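PDB 4AWS: SYE1 from Shewanella oneidensis, which binds FMN and probably reduces carbon-carbon double bonds with electrons from NAD(P)H. Local coordinates for residues A[181-186]-A[231-236]; A[270-275]-A[299-304]; A[40-45]-A[83-88]; A[47-52]-A[91-96]. The protein carries 1 engineered substitution. All coordinates share one frame; numbering follows the deposited sequence.

Contact 1 of 4, residues A[181-186]-A[231-236]. With FMN (flavin mononucleotide), chain B.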
# COMPACT_ATOMS: atom_id res chain seq x y z
N HIS A 181 4.15 -2.15 2.39
CA HIS A 181 2.83 -2.12 3.00
C HIS A 181 2.96 -2.58 4.45
O HIS A 181 3.01 -3.79 4.72
CB HIS A 181 1.81 -2.98 2.25
CG HIS A 181 0.41 -2.66 2.62
ND1 HIS A 181 0.05 -1.91 3.68
CD2 HIS A 181 -0.72 -3.01 1.91
CE1 HIS A 181 -1.26 -1.82 3.65
NE2 HIS A 181 -1.77 -2.43 2.61
N ALA A 182 3.09 -1.66 5.39
CA ALA A 182 3.16 -1.95 6.80
C ALA A 182 1.91 -1.43 7.52
O ALA A 182 1.93 -1.21 8.73
CB ALA A 182 4.44 -1.40 7.42
N ALA A 183 0.82 -1.34 6.79
CA ALA A 183 -0.43 -0.74 7.20
C ALA A 183 -1.57 -1.74 7.11
O ALA A 183 -1.39 -2.93 6.83
CB ALA A 183 -0.69 0.53 6.36
N ASN A 184 -2.77 -1.25 7.38
CA ASN A 184 -4.08 -1.82 7.16
C ASN A 184 -4.19 -3.28 7.63
O ASN A 184 -4.88 -4.09 7.05
CB ASN A 184 -4.56 -1.62 5.73
CG ASN A 184 -4.60 -0.16 5.38
OD1 ASN A 184 -4.56 0.71 6.26
ND2 ASN A 184 -4.68 0.16 4.08
N GLY A 185 -3.61 -3.57 8.75
CA GLY A 185 -3.75 -4.82 9.42
C GLY A 185 -2.98 -5.98 8.85
O GLY A 185 -3.22 -7.13 9.27
N TYR A 186 -2.05 -5.74 7.93
CA TYR A 186 -1.31 -6.83 7.25
C TYR A 186 -0.12 -7.26 8.09
O TYR A 186 -0.01 -6.94 9.27
CB TYR A 186 -1.07 -6.45 5.78
CG TYR A 186 -2.40 -6.28 5.07
CD1 TYR A 186 -3.28 -7.36 4.93
CD2 TYR A 186 -2.79 -5.06 4.54
CE1 TYR A 186 -4.49 -7.22 4.27
CE2 TYR A 186 -3.99 -4.92 3.89
CZ TYR A 186 -4.85 -5.99 3.76
OH TYR A 186 -6.04 -5.80 3.11
N GLY A 231 9.76 3.70 0.20
CA GLY A 231 8.74 4.34 1.03
C GLY A 231 8.09 3.28 1.90
O GLY A 231 8.21 2.07 1.65
N VAL A 232 7.37 3.73 2.95
CA VAL A 232 6.68 2.84 3.84
C VAL A 232 5.30 3.40 4.13
O VAL A 232 5.16 4.60 4.35
CB VAL A 232 7.45 2.64 5.17
CG1 VAL A 232 6.68 1.79 6.14
CG2 VAL A 232 8.84 2.06 4.91
N ARG A 233 4.30 2.52 4.17
CA ARG A 233 2.93 2.88 4.53
C ARG A 233 2.59 2.34 5.93
O ARG A 233 2.85 1.18 6.22
CB ARG A 233 1.91 2.33 3.50
CG ARG A 233 0.63 3.13 3.53
CD ARG A 233 -0.34 2.77 2.42
NE ARG A 233 -1.24 3.90 2.20
CZ ARG A 233 -2.43 3.86 1.62
NH1 ARG A 233 -3.04 2.74 1.37
NH2 ARG A 233 -3.07 5.00 1.38
N LEU A 234 2.02 3.23 6.75
CA LEU A 234 1.56 2.92 8.10
C LEU A 234 0.12 3.33 8.29
O LEU A 234 -0.35 4.26 7.62
CB LEU A 234 2.42 3.63 9.17
CG LEU A 234 3.91 3.28 9.19
CD1 LEU A 234 4.63 4.14 10.26
CD2 LEU A 234 4.15 1.79 9.46
N ALA A 235 -0.58 2.71 9.24
CA ALA A 235 -1.95 3.01 9.60
C ALA A 235 -2.06 3.11 11.12
O ALA A 235 -2.39 2.15 11.81
CB ALA A 235 -2.90 1.95 9.09
N PRO A 236 -1.72 4.29 11.68
CA PRO A 236 -1.66 4.36 13.17
C PRO A 236 -2.97 4.12 13.87
O PRO A 236 -2.95 3.55 14.97
CB PRO A 236 -1.16 5.81 13.39
CG PRO A 236 -0.38 6.14 12.17
CD PRO A 236 -1.19 5.48 11.02
N1 FMN B . -4.39 0.33 0.38
C2 FMN B . -3.20 -0.29 0.33
O2 FMN B . -2.22 0.07 1.03
N3 FMN B . -3.02 -1.32 -0.57
C4 FMN B . -3.98 -1.77 -1.45
O4 FMN B . -3.69 -2.65 -2.29
C4A FMN B . -5.25 -1.18 -1.29
N5 FMN B . -6.29 -1.60 -2.10
C5A FMN B . -7.45 -0.86 -2.09
C6 FMN B . -8.46 -1.16 -2.97
C7 FMN B . -9.63 -0.40 -3.07
C7M FMN B . -10.63 -0.73 -4.16
C8 FMN B . -9.79 0.69 -2.23
C8M FMN B . -10.97 1.55 -2.34
C9 FMN B . -8.78 1.02 -1.31
C9A FMN B . -7.61 0.24 -1.22
N10 FMN B . -6.55 0.60 -0.37
C10 FMN B . -5.36 -0.08 -0.40
C1' FMN B . -6.67 1.85 0.44
C2' FMN B . -6.42 3.09 -0.38
O2' FMN B . -5.05 3.20 -0.78
C3' FMN B . -6.74 4.37 0.39
O3' FMN B . -5.85 4.54 1.50
C4' FMN B . -8.16 4.48 0.91
O4' FMN B . -9.11 4.08 -0.10
C5' FMN B . -8.49 5.83 1.50
O5' FMN B . -8.39 6.87 0.51
P FMN B . -9.74 7.43 -0.22
O1P FMN B . -10.26 6.31 -1.10
O2P FMN B . -10.74 7.79 0.88
O3P FMN B . -9.24 8.62 -1.02
O HOH W 1 0.59 0.44 10.52
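Arg233 and His181 meet at the flavin carbonyl O2 of FMN. The guanidinium comes at O2 from its own edge and gives it a hydrogen bond from Arg233 NH1 (2.8 Å), while the imidazole lies with one face over the same oxygen, His181 NE2 being 3.0 Å from FMN O2. Arginine suits this place because its flat, cationic end can serve the ring and the ribityl chain together: Arg233 NH1 also bonds FMN O2' at 3.0 Å, and Arg233 NH2 bonds FMN O3' at 2.8 Å. The chain leaves with CG anti to the backbone N (chi1 -157°) and stays extended to NE, long enough to get there from the strand. The positive charge beside O2 would probably stabilise negative charge on the reduced flavin. A hydrogen bond from Ala183 N to His181 ND1 (3.3 Å) helps to fix the imidazole's rotation. Between the backbones, Ala182 N donates to Arg233 O at 3.0 Å, and a water links Ala182 O to Ala235 N. The small methyls of Ala183 and Ala235 touch (CB to CB, 3.8 Å), letting the loop lie close. Asn184 and Gly185 tolerate the positive phi of a type I' turn. Trp102 stacks on His181, strand 266-270 flanks Arg233, and helix 248-262 packs outside on Leu234.

Contact 2 of 4, residues A[270-275]-A[299-304]; sequences AEVDWD and AGRYNA. With FMN (flavin mononucleotide), chain B; SO4 (sulfate ion), chain C.
Tyr302 OH donates to Glu271 OE1 at 2.6 Å, meeting the syn lone pair of the carboxylate, whose plane is turned 68° from the ring. Glu271 reaches the phenol with CG anti to the backbone N (chi1 -177°) and the chain extended, and Lys285 forms a salt bridge with its other oxygen. These loops follow adjacent parallel strands of a TIM barrel, at the C-terminal rim where the cofactor binds. Where the strands end, Glu271 N bonds Ala299 O (2.8 Å) nearly straight in line with the carbonyl. Arg301 then turns its backbone N to the phosphate oxygen FMN O2P, again at 2.8 Å. Its side chain bends at chi2 toward a sulfate, probably from the crystallisation liquor, and Asp275; both residues have two conformers, which makes this salt bridge tentative. Arg323 bonds the sulfate too, completing an anion-binding patch.

Packing takes over further in. Gly300 suits its place because its backbone lies tight against Val272 and bends with positive phi; Val272 CG2 rests on Gly300 C at 3.6 Å. Val272 N, buried here, has no partner in the model. At the outer end one face of the Trp274 indole lies over the dimethylbenzene end of the flavin, with Trp274 CH2 3.6 Å from the methyl FMN C8M.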
# COMPACT_ATOMS: atom_id res chain seq x y z
N ALA A 270 -2.03 5.99 5.93
CA ALA A 270 -3.37 5.58 5.52
C ALA A 270 -4.32 6.00 6.62
O ALA A 270 -4.47 5.34 7.65
CB ALA A 270 -3.40 4.10 5.26
N GLU A 271 -4.93 7.18 6.45
CA GLU A 271 -5.70 7.86 7.46
C GLU A 271 -7.13 7.34 7.59
O GLU A 271 -7.78 7.51 8.63
CB GLU A 271 -5.64 9.37 7.17
CG GLU A 271 -6.31 10.29 8.12
CD GLU A 271 -6.02 11.75 7.84
OE1 GLU A 271 -5.25 12.05 6.88
OE2 GLU A 271 -6.61 12.59 8.58
N VAL A 272 -7.66 6.78 6.51
CA VAL A 272 -8.98 6.16 6.44
C VAL A 272 -8.82 4.82 5.75
O VAL A 272 -8.04 4.74 4.78
CB VAL A 272 -9.98 7.03 5.65
CG1 VAL A 272 -11.34 6.33 5.50
CG2 VAL A 272 -10.13 8.41 6.29
N ASP A 273 -9.58 3.83 6.20
CA ASP A 273 -9.66 2.55 5.48
C ASP A 273 -11.14 2.27 5.29
O ASP A 273 -11.84 2.06 6.30
CB ASP A 273 -8.91 1.43 6.19
CG ASP A 273 -8.53 0.31 5.20
OD1 ASP A 273 -8.19 0.61 3.96
OD2 ASP A 273 -8.41 -0.81 5.65
N TRP A 274 -11.65 2.38 4.09
CA TRP A 274 -13.07 2.17 3.77
C TRP A 274 -13.88 3.22 4.52
O TRP A 274 -13.78 4.42 4.22
CB TRP A 274 -13.50 0.72 3.94
CG TRP A 274 -12.74 -0.12 2.97
CD1 TRP A 274 -11.61 -0.83 3.20
CD2 TRP A 274 -13.03 -0.34 1.57
NE1 TRP A 274 -11.17 -1.47 2.07
CE2 TRP A 274 -12.05 -1.17 1.05
CE3 TRP A 274 -14.02 0.13 0.73
CZ2 TRP A 274 -12.01 -1.58 -0.25
CZ3 TRP A 274 -14.01 -0.29 -0.59
CH2 TRP A 274 -13.00 -1.14 -1.04
N ASP A 275 -14.70 2.80 5.49
CA ASP A 275 -15.43 3.81 6.27
C ASP A 275 -14.91 3.87 7.71
O ASP A 275 -15.55 4.50 8.57
CB ASP A 275 -16.93 3.58 6.29
CG ASP A 275 -17.67 3.95 5.02
OD1 ASP A 275 -17.40 4.93 4.32
OD2 ASP A 275 -18.64 3.20 4.77
N ALA A 299 -3.43 9.76 2.86
CA ALA A 299 -4.60 9.44 2.04
C ALA A 299 -5.74 9.06 2.97
O ALA A 299 -5.54 8.44 4.01
CB ALA A 299 -4.33 8.25 1.11
N GLY A 300 -6.95 9.41 2.54
CA GLY A 300 -8.18 9.00 3.23
C GLY A 300 -9.17 10.15 3.27
O GLY A 300 -9.03 11.08 4.04
N ARG A 301 -10.18 10.05 2.41
CA ARG A 301 -11.29 10.99 2.34
C ARG A 301 -10.84 12.42 2.11
O ARG A 301 -11.53 13.37 2.50
CB ARG A 301 -12.27 10.89 3.50
CG ARG A 301 -12.95 9.55 3.64
CD ARG A 301 -13.83 9.21 2.47
NE ARG A 301 -14.77 8.14 2.81
CZ ARG A 301 -15.46 7.46 1.86
NH1 ARG A 301 -15.30 7.69 0.62
NH2 ARG A 301 -16.28 6.54 2.33
N TYR A 302 -9.75 12.63 1.38
CA TYR A 302 -9.39 13.98 0.99
C TYR A 302 -10.17 14.40 -0.24
O TYR A 302 -10.50 13.63 -1.13
CB TYR A 302 -7.87 14.12 0.69
CG TYR A 302 -7.09 14.15 1.96
CD1 TYR A 302 -6.69 12.99 2.62
CD2 TYR A 302 -6.81 15.36 2.60
CE1 TYR A 302 -6.02 13.02 3.82
CE2 TYR A 302 -6.13 15.41 3.80
CZ TYR A 302 -5.74 14.24 4.40
OH TYR A 302 -5.08 14.31 5.62
N ASN A 303 -10.48 15.71 -0.28
CA ASN A 303 -10.96 16.43 -1.42
C ASN A 303 -9.95 17.54 -1.71
O ASN A 303 -8.92 17.67 -1.06
CB ASN A 303 -12.38 16.90 -1.21
CG ASN A 303 -12.53 17.84 -0.04
OD1 ASN A 303 -11.56 18.39 0.43
ND2 ASN A 303 -13.73 18.09 0.37
N ALA A 304 -10.24 18.36 -2.73
CA ALA A 304 -9.28 19.39 -3.09
C ALA A 304 -9.02 20.36 -1.96
O ALA A 304 -7.87 20.75 -1.73
CB ALA A 304 -9.75 20.14 -4.33
N1 FMN B . -4.39 0.33 0.38
C2 FMN B . -3.20 -0.29 0.33
O2 FMN B . -2.22 0.07 1.03
N3 FMN B . -3.02 -1.32 -0.57
C4 FMN B . -3.98 -1.77 -1.45
O4 FMN B . -3.69 -2.65 -2.29
C4A FMN B . -5.25 -1.18 -1.29
N5 FMN B . -6.29 -1.60 -2.10
C5A FMN B . -7.45 -0.86 -2.09
C6 FMN B . -8.46 -1.16 -2.97
C7 FMN B . -9.63 -0.40 -3.07
C7M FMN B . -10.63 -0.73 -4.16
C8 FMN B . -9.79 0.69 -2.23
C8M FMN B . -10.97 1.55 -2.34
C9 FMN B . -8.78 1.02 -1.31
C9A FMN B . -7.61 0.24 -1.22
N10 FMN B . -6.55 0.60 -0.37
C10 FMN B . -5.36 -0.08 -0.40
C1' FMN B . -6.67 1.85 0.44
C2' FMN B . -6.42 3.09 -0.38
O2' FMN B . -5.05 3.20 -0.78
C3' FMN B . -6.74 4.37 0.39
O3' FMN B . -5.85 4.54 1.50
C4' FMN B . -8.16 4.48 0.91
O4' FMN B . -9.11 4.08 -0.10
C5' FMN B . -8.49 5.83 1.50
O5' FMN B . -8.39 6.87 0.51
P FMN B . -9.74 7.43 -0.22
O1P FMN B . -10.26 6.31 -1.10
O2P FMN B . -10.74 7.79 0.88
O3P FMN B . -9.24 8.62 -1.02
S SO4 C . -17.49 4.71 -0.76
O1 SO4 C . -16.56 3.47 -0.51
O2 SO4 C . -17.91 5.19 0.50
O3 SO4 C . -16.56 5.87 -1.25
O4 SO4 C . -18.40 4.55 -1.86

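Contact 3 of 4, residues A[40-45]-A[83-88]; sequences MMAIYY and WRIVTE. With BOG (octyl beta-D-glucopyranoside), chain E.
Val86 sits at the middle of this helix pair, pushing its two methyls into the side of helix 39-46. With CG1 anti to the backbone N (chi1 174°), the two methyls part, one to Tyr45 and one to the backbone at Ala42: Val86 CG1 meets the Tyr45 ring obliquely, 3.6 Å from Tyr45 CD2, and Val86 CG2 lies 3.8 Å from Ala42 N. A branched residue suits the spot, since it fills both places at once. Ala42 is its counterpart. Its single methyl touches Val86 CA (Ala42 CB to CA, 3.7 Å), and so small a side chain lets the backbones come within 4.1 Å, Ala42 CA to Val86 CA. The short helix segments run nearly side by side, 8.2 Å apart at their closest and crossing at -25°.

Trp83 reaches this place from the far side of its helix. Its side chain sets off away from the partner, yet the indole is large enough for its six-membered ring to reach back, with Tyr45 CE2 at the indole edge, 4.0 Å from Trp83 CZ3. Met41, bent at chi3, swings its terminal methyl to the same end of the indole, Met41 CE lying 3.7 Å from Trp83 CH2.

These are neighbouring helices of the outer layer of the TIM barrel, packed over strand 53-60. The tail of an octyl glucoside lies against Ala42. No hydrogen bond joins the two segments; the polar ends are served by the barrel, Tyr45 OH by Glu57 and Trp83 NE1 by Thr59, so this interface rests on buried apolar surface and close fit.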
# COMPACT_ATOMS: atom_id res chain seq x y z
N MET A 40 -4.51 -4.68 -19.60
CA MET A 40 -5.58 -3.85 -19.10
C MET A 40 -5.07 -3.02 -17.91
O MET A 40 -5.43 -1.87 -17.76
CB MET A 40 -6.88 -4.56 -18.76
CG MET A 40 -6.89 -5.49 -17.56
SD MET A 40 -8.54 -6.19 -17.25
CE MET A 40 -8.74 -7.21 -18.69
N MET A 41 -4.26 -3.65 -17.06
CA MET A 41 -3.69 -2.91 -15.93
C MET A 41 -2.77 -1.81 -16.42
O MET A 41 -2.76 -0.70 -15.88
CB MET A 41 -2.95 -3.85 -15.01
CG MET A 41 -3.89 -4.81 -14.28
SD MET A 41 -3.04 -6.17 -13.48
CE MET A 41 -1.93 -5.27 -12.36
N ALA A 42 -1.94 -2.08 -17.44
CA ALA A 42 -1.07 -1.06 -17.97
C ALA A 42 -1.85 0.13 -18.51
O ALA A 42 -1.47 1.29 -18.27
CB ALA A 42 -0.15 -1.66 -19.05
N ILE A 43 -2.94 -0.13 -19.23
CA ILE A 43 -3.81 0.96 -19.72
C ILE A 43 -4.36 1.74 -18.55
O ILE A 43 -4.34 2.98 -18.53
CB ILE A 43 -4.93 0.38 -20.60
CG1 ILE A 43 -4.38 -0.21 -21.91
CG2 ILE A 43 -5.98 1.44 -20.90
CD1 ILE A 43 -5.34 -1.05 -22.67
N TYR A 44 -4.90 1.03 -17.57
CA TYR A 44 -5.49 1.63 -16.38
C TYR A 44 -4.53 2.60 -15.67
O TYR A 44 -4.88 3.71 -15.34
CB TYR A 44 -5.91 0.52 -15.48
CG TYR A 44 -6.18 0.83 -14.02
CD1 TYR A 44 -7.30 1.53 -13.61
CD2 TYR A 44 -5.28 0.37 -13.07
CE1 TYR A 44 -7.50 1.80 -12.27
CE2 TYR A 44 -5.49 0.59 -11.72
CZ TYR A 44 -6.60 1.30 -11.33
OH TYR A 44 -6.91 1.50 -10.00
N TYR A 45 -3.30 2.14 -15.41
CA TYR A 45 -2.34 2.99 -14.73
C TYR A 45 -1.93 4.13 -15.63
O TYR A 45 -1.80 5.28 -15.15
CB TYR A 45 -1.17 2.19 -14.25
CG TYR A 45 -1.40 1.35 -13.01
CD1 TYR A 45 -1.56 1.96 -11.76
CD2 TYR A 45 -1.42 -0.03 -13.07
CE1 TYR A 45 -1.73 1.21 -10.63
CE2 TYR A 45 -1.59 -0.78 -11.91
CZ TYR A 45 -1.75 -0.16 -10.69
OH TYR A 45 -1.88 -0.89 -9.53
N TRP A 83 4.60 -6.62 -14.95
CA TRP A 83 4.76 -5.30 -14.38
C TRP A 83 5.58 -4.39 -15.28
O TRP A 83 5.34 -3.19 -15.29
CB TRP A 83 5.36 -5.39 -12.98
CG TRP A 83 4.40 -5.68 -11.86
CD1 TRP A 83 4.48 -6.66 -10.94
CD2 TRP A 83 3.23 -4.91 -11.53
NE1 TRP A 83 3.45 -6.56 -10.05
CE2 TRP A 83 2.68 -5.52 -10.38
CE3 TRP A 83 2.61 -3.79 -12.06
CZ2 TRP A 83 1.51 -5.01 -9.77
CZ3 TRP A 83 1.45 -3.29 -11.47
CH2 TRP A 83 0.91 -3.93 -10.32
N ARG A 84 6.56 -4.91 -16.03
CA ARG A 84 7.30 -4.07 -16.94
C ARG A 84 6.40 -3.46 -18.00
O ARG A 84 6.65 -2.32 -18.42
CB ARG A 84 8.41 -4.92 -17.61
CG ARG A 84 9.30 -4.13 -18.61
CD ARG A 84 10.12 -3.06 -17.92
NE ARG A 84 11.02 -2.32 -18.77
CZ ARG A 84 12.19 -2.74 -19.18
NH1 ARG A 84 12.63 -3.95 -18.81
NH2 ARG A 84 12.92 -1.95 -19.96
N ILE A 85 5.39 -4.17 -18.47
CA ILE A 85 4.51 -3.50 -19.43
C ILE A 85 3.82 -2.31 -18.76
O ILE A 85 3.67 -1.26 -19.38
CB ILE A 85 3.51 -4.49 -20.03
CG1 ILE A 85 4.21 -5.65 -20.76
CG2 ILE A 85 2.55 -3.74 -20.94
CD1 ILE A 85 3.17 -6.71 -21.10
N VAL A 86 3.39 -2.47 -17.51
CA VAL A 86 2.79 -1.36 -16.76
C VAL A 86 3.76 -0.21 -16.62
O VAL A 86 3.41 0.95 -16.89
CB VAL A 86 2.27 -1.85 -15.40
CG1 VAL A 86 1.78 -0.65 -14.58
CG2 VAL A 86 1.21 -2.90 -15.53
N THR A 87 4.98 -0.47 -16.14
CA THR A 87 5.88 0.63 -15.89
C THR A 87 6.32 1.30 -17.19
O THR A 87 6.46 2.53 -17.21
CB THR A 87 7.10 0.24 -15.03
OG1 THR A 87 7.96 -0.58 -15.83
CG2 THR A 87 6.69 -0.43 -13.74
N GLU A 88 6.47 0.55 -18.26
CA GLU A 88 6.77 1.17 -19.56
C GLU A 88 5.64 2.12 -19.98
O GLU A 88 5.90 3.23 -20.47
CB GLU A 88 7.02 0.12 -20.63
CG GLU A 88 8.36 -0.54 -20.49
CD GLU A 88 9.55 0.36 -20.67
OE1 GLU A 88 9.53 1.17 -21.64
OE2 GLU A 88 10.47 0.29 -19.83
C1 BOG E . -4.38 7.64 -22.39
O1 BOG E . -4.01 6.35 -22.91
C2 BOG E . -4.26 8.58 -23.60
O2 BOG E . -2.93 8.67 -24.11
C3 BOG E . -4.80 9.98 -23.21
O3 BOG E . -4.73 10.83 -24.34
C4 BOG E . -6.28 9.74 -22.88
O4 BOG E . -7.04 10.93 -22.75
C5 BOG E . -6.35 8.77 -21.70
O5 BOG E . -5.78 7.51 -22.05
C6 BOG E . -7.88 8.51 -21.58
O6 BOG E . -8.08 8.05 -20.27
C1' BOG E . -3.66 5.55 -21.77
C2' BOG E . -3.18 4.21 -22.28
C3' BOG E . -1.83 4.22 -22.92
C4' BOG E . -1.55 2.94 -23.74
C5' BOG E . -1.18 1.83 -22.76
C6' BOG E . -1.01 0.50 -23.52
C7' BOG E . -0.59 -0.58 -22.52
C8' BOG E . -0.39 -1.96 -23.18

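Contact 4 of 4, residues A[47-52]-A[91-96]; sequences QRASAG and HAKGCA. With BOG (octyl beta-D-glucopyranoside), chain E.
Ala49 CB makes the apolar part of the contact, packing on Lys93 CB at 3.5 Å and on Cys95 CB at 3.7 Å. A methyl suits this narrow space, where the second segment passes close by on leaving its helix. Cys95 is equally compact, and its CB also rests against Ala49 O at 3.3 Å.

A turn and a helix end shape the surfaces that meet. Residues Arg48 to Ala51 form a type I beta turn, closed by Ala51 N to Arg48 O (3.1 Å), which brings Ala49 round to face residues 91-96. Gly94 leaves the helix with positive phi, a bend that glycine takes easily, and starts the descent into strand 96-102. Both are helix-to-strand links of the TIM barrel, on the side away from the flavin; Gly52 continues to pair with Ile20, and Ala96 with Ile54.

Polar links run through mediators. One water lies 2.8 Å from Ala49 O and 2.7 Å from Lys93 O, and cannot donate to every acceptor in reach at once. Lys17 NZ hydrogen-bonds Ala49 O, Ala51 O and Gly94 O, so its charge ties carbonyls of both segments together. Lys93, bent at chi2, sends its amine to the sugar of an octyl glucoside; the distance from Lys93 NZ to BOG O2 is too short to be trusted.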
# COMPACT_ATOMS: atom_id res chain seq x y z
N GLN A 47 -3.60 5.66 -17.88
CA GLN A 47 -4.68 6.63 -17.89
C GLN A 47 -4.63 7.61 -16.71
O GLN A 47 -5.22 8.67 -16.79
CB GLN A 47 -6.02 5.94 -17.82
CG GLN A 47 -6.47 5.24 -19.12
CD GLN A 47 -7.79 4.55 -19.03
OE1 GLN A 47 -8.41 4.20 -20.10
NE2 GLN A 47 -8.27 4.28 -17.93
N ARG A 48 -3.97 7.22 -15.63
CA ARG A 48 -3.93 7.96 -14.37
C ARG A 48 -2.57 8.61 -14.13
O ARG A 48 -2.29 9.14 -13.04
CB ARG A 48 -4.37 7.03 -13.25
CG ARG A 48 -5.85 6.73 -13.36
CD ARG A 48 -6.36 5.47 -12.66
NE ARG A 48 -7.80 5.33 -12.85
CZ ARG A 48 -8.37 5.02 -14.00
NH1 ARG A 48 -7.68 4.61 -14.98
NH2 ARG A 48 -9.69 5.11 -14.12
N ALA A 49 -1.72 8.62 -15.16
CA ALA A 49 -0.34 9.09 -15.03
C ALA A 49 -0.15 10.59 -14.97
O ALA A 49 0.98 11.07 -14.91
CB ALA A 49 0.52 8.45 -16.14
N SER A 50 -1.24 11.36 -14.91
CA SER A 50 -1.14 12.76 -14.55
C SER A 50 -0.98 12.96 -13.05
O SER A 50 -0.70 14.08 -12.62
CB SER A 50 -2.30 13.57 -15.11
OG SER A 50 -3.50 13.21 -14.49
N ALA A 51 -1.11 11.89 -12.25
CA ALA A 51 -0.68 11.94 -10.87
C ALA A 51 0.78 12.34 -10.81
O ALA A 51 1.57 12.07 -11.70
CB ALA A 51 -0.86 10.58 -10.23
N GLY A 52 1.20 12.92 -9.69
CA GLY A 52 2.62 13.12 -9.43
C GLY A 52 3.35 11.80 -9.18
O GLY A 52 4.48 11.63 -9.62
N HIS A 91 5.68 5.21 -17.64
CA HIS A 91 6.80 6.09 -17.93
C HIS A 91 6.69 6.78 -19.26
O HIS A 91 7.14 7.90 -19.41
CB HIS A 91 8.10 5.26 -17.90
CG HIS A 91 8.47 4.93 -16.49
ND1 HIS A 91 9.13 3.79 -16.14
CD2 HIS A 91 8.28 5.59 -15.36
CE1 HIS A 91 9.35 3.78 -14.82
NE2 HIS A 91 8.84 4.87 -14.32
N ALA A 92 6.02 6.18 -20.22
CA ALA A 92 5.77 6.87 -21.51
C ALA A 92 4.91 8.09 -21.32
O ALA A 92 4.98 9.04 -22.10
CB ALA A 92 5.14 5.89 -22.48
N LYS A 93 4.08 8.10 -20.27
CA LYS A 93 3.25 9.27 -19.97
C LYS A 93 3.93 10.28 -19.08
O LYS A 93 3.47 11.38 -18.79
CB LYS A 93 1.97 8.84 -19.31
CG LYS A 93 1.05 7.92 -20.00
CD LYS A 93 0.71 8.37 -21.39
CE LYS A 93 -0.47 7.55 -21.90
NZ LYS A 93 -0.67 7.98 -23.33
N GLY A 94 5.09 9.93 -18.58
CA GLY A 94 5.70 10.92 -17.71
C GLY A 94 5.14 10.81 -16.31
O GLY A 94 4.29 11.59 -15.94
N CYS A 95 5.57 9.84 -15.57
CA CYS A 95 5.03 9.71 -14.23
C CYS A 95 6.00 8.78 -13.51
O CYS A 95 6.65 7.99 -14.16
CB CYS A 95 3.61 9.20 -14.19
SG CYS A 95 2.83 9.10 -12.57
N ALA A 96 6.10 8.85 -12.22
CA ALA A 96 6.84 7.92 -11.39
C ALA A 96 5.91 6.88 -10.80
O ALA A 96 4.75 7.21 -10.48
CB ALA A 96 7.51 8.65 -10.21
C1 BOG E . -4.38 7.64 -22.39
O1 BOG E . -4.01 6.35 -22.91
C2 BOG E . -4.26 8.58 -23.60
O2 BOG E . -2.93 8.67 -24.11
C3 BOG E . -4.80 9.98 -23.21
O3 BOG E . -4.73 10.83 -24.34
C4 BOG E . -6.28 9.74 -22.88
O4 BOG E . -7.04 10.93 -22.75
C5 BOG E . -6.35 8.77 -21.70
O5 BOG E . -5.78 7.51 -22.05
C6 BOG E . -7.88 8.51 -21.58
O6 BOG E . -8.08 8.05 -20.27
C1' BOG E . -3.66 5.55 -21.77
C2' BOG E . -3.18 4.21 -22.28
C3' BOG E . -1.83 4.22 -22.92
C4' BOG E . -1.55 2.94 -23.74
C5' BOG E . -1.18 1.83 -22.76
C6' BOG E . -1.01 0.50 -23.52
C7' BOG E . -0.59 -0.58 -22.52
C8' BOG E . -0.39 -1.96 -23.18
O HOH W 2 1.90 12.59 -17.01

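In the fold
The four contacts fall into two pairs on one TIM barrel. Along the chain, contacts 3 and 4 come first and interleave, their segments alternating; contact 1 follows and contact 2 closes the series. Contacts 3 and 4 have centres 11 Å apart and share helix 77-92, one in its body and the other where the chain leaves it, beside the same octyl glucoside. Contacts 1 and 2, 14 Å apart, sit at the C-terminal ends of strands 177-181, 230-234, 266-270 and 295-299, touch each other and grip one FMN from flavin to phosphate. Centres of the two pairs are 22 to 25 Å apart, so the cofactor site lies well away from the helix pair and its links to the next strands.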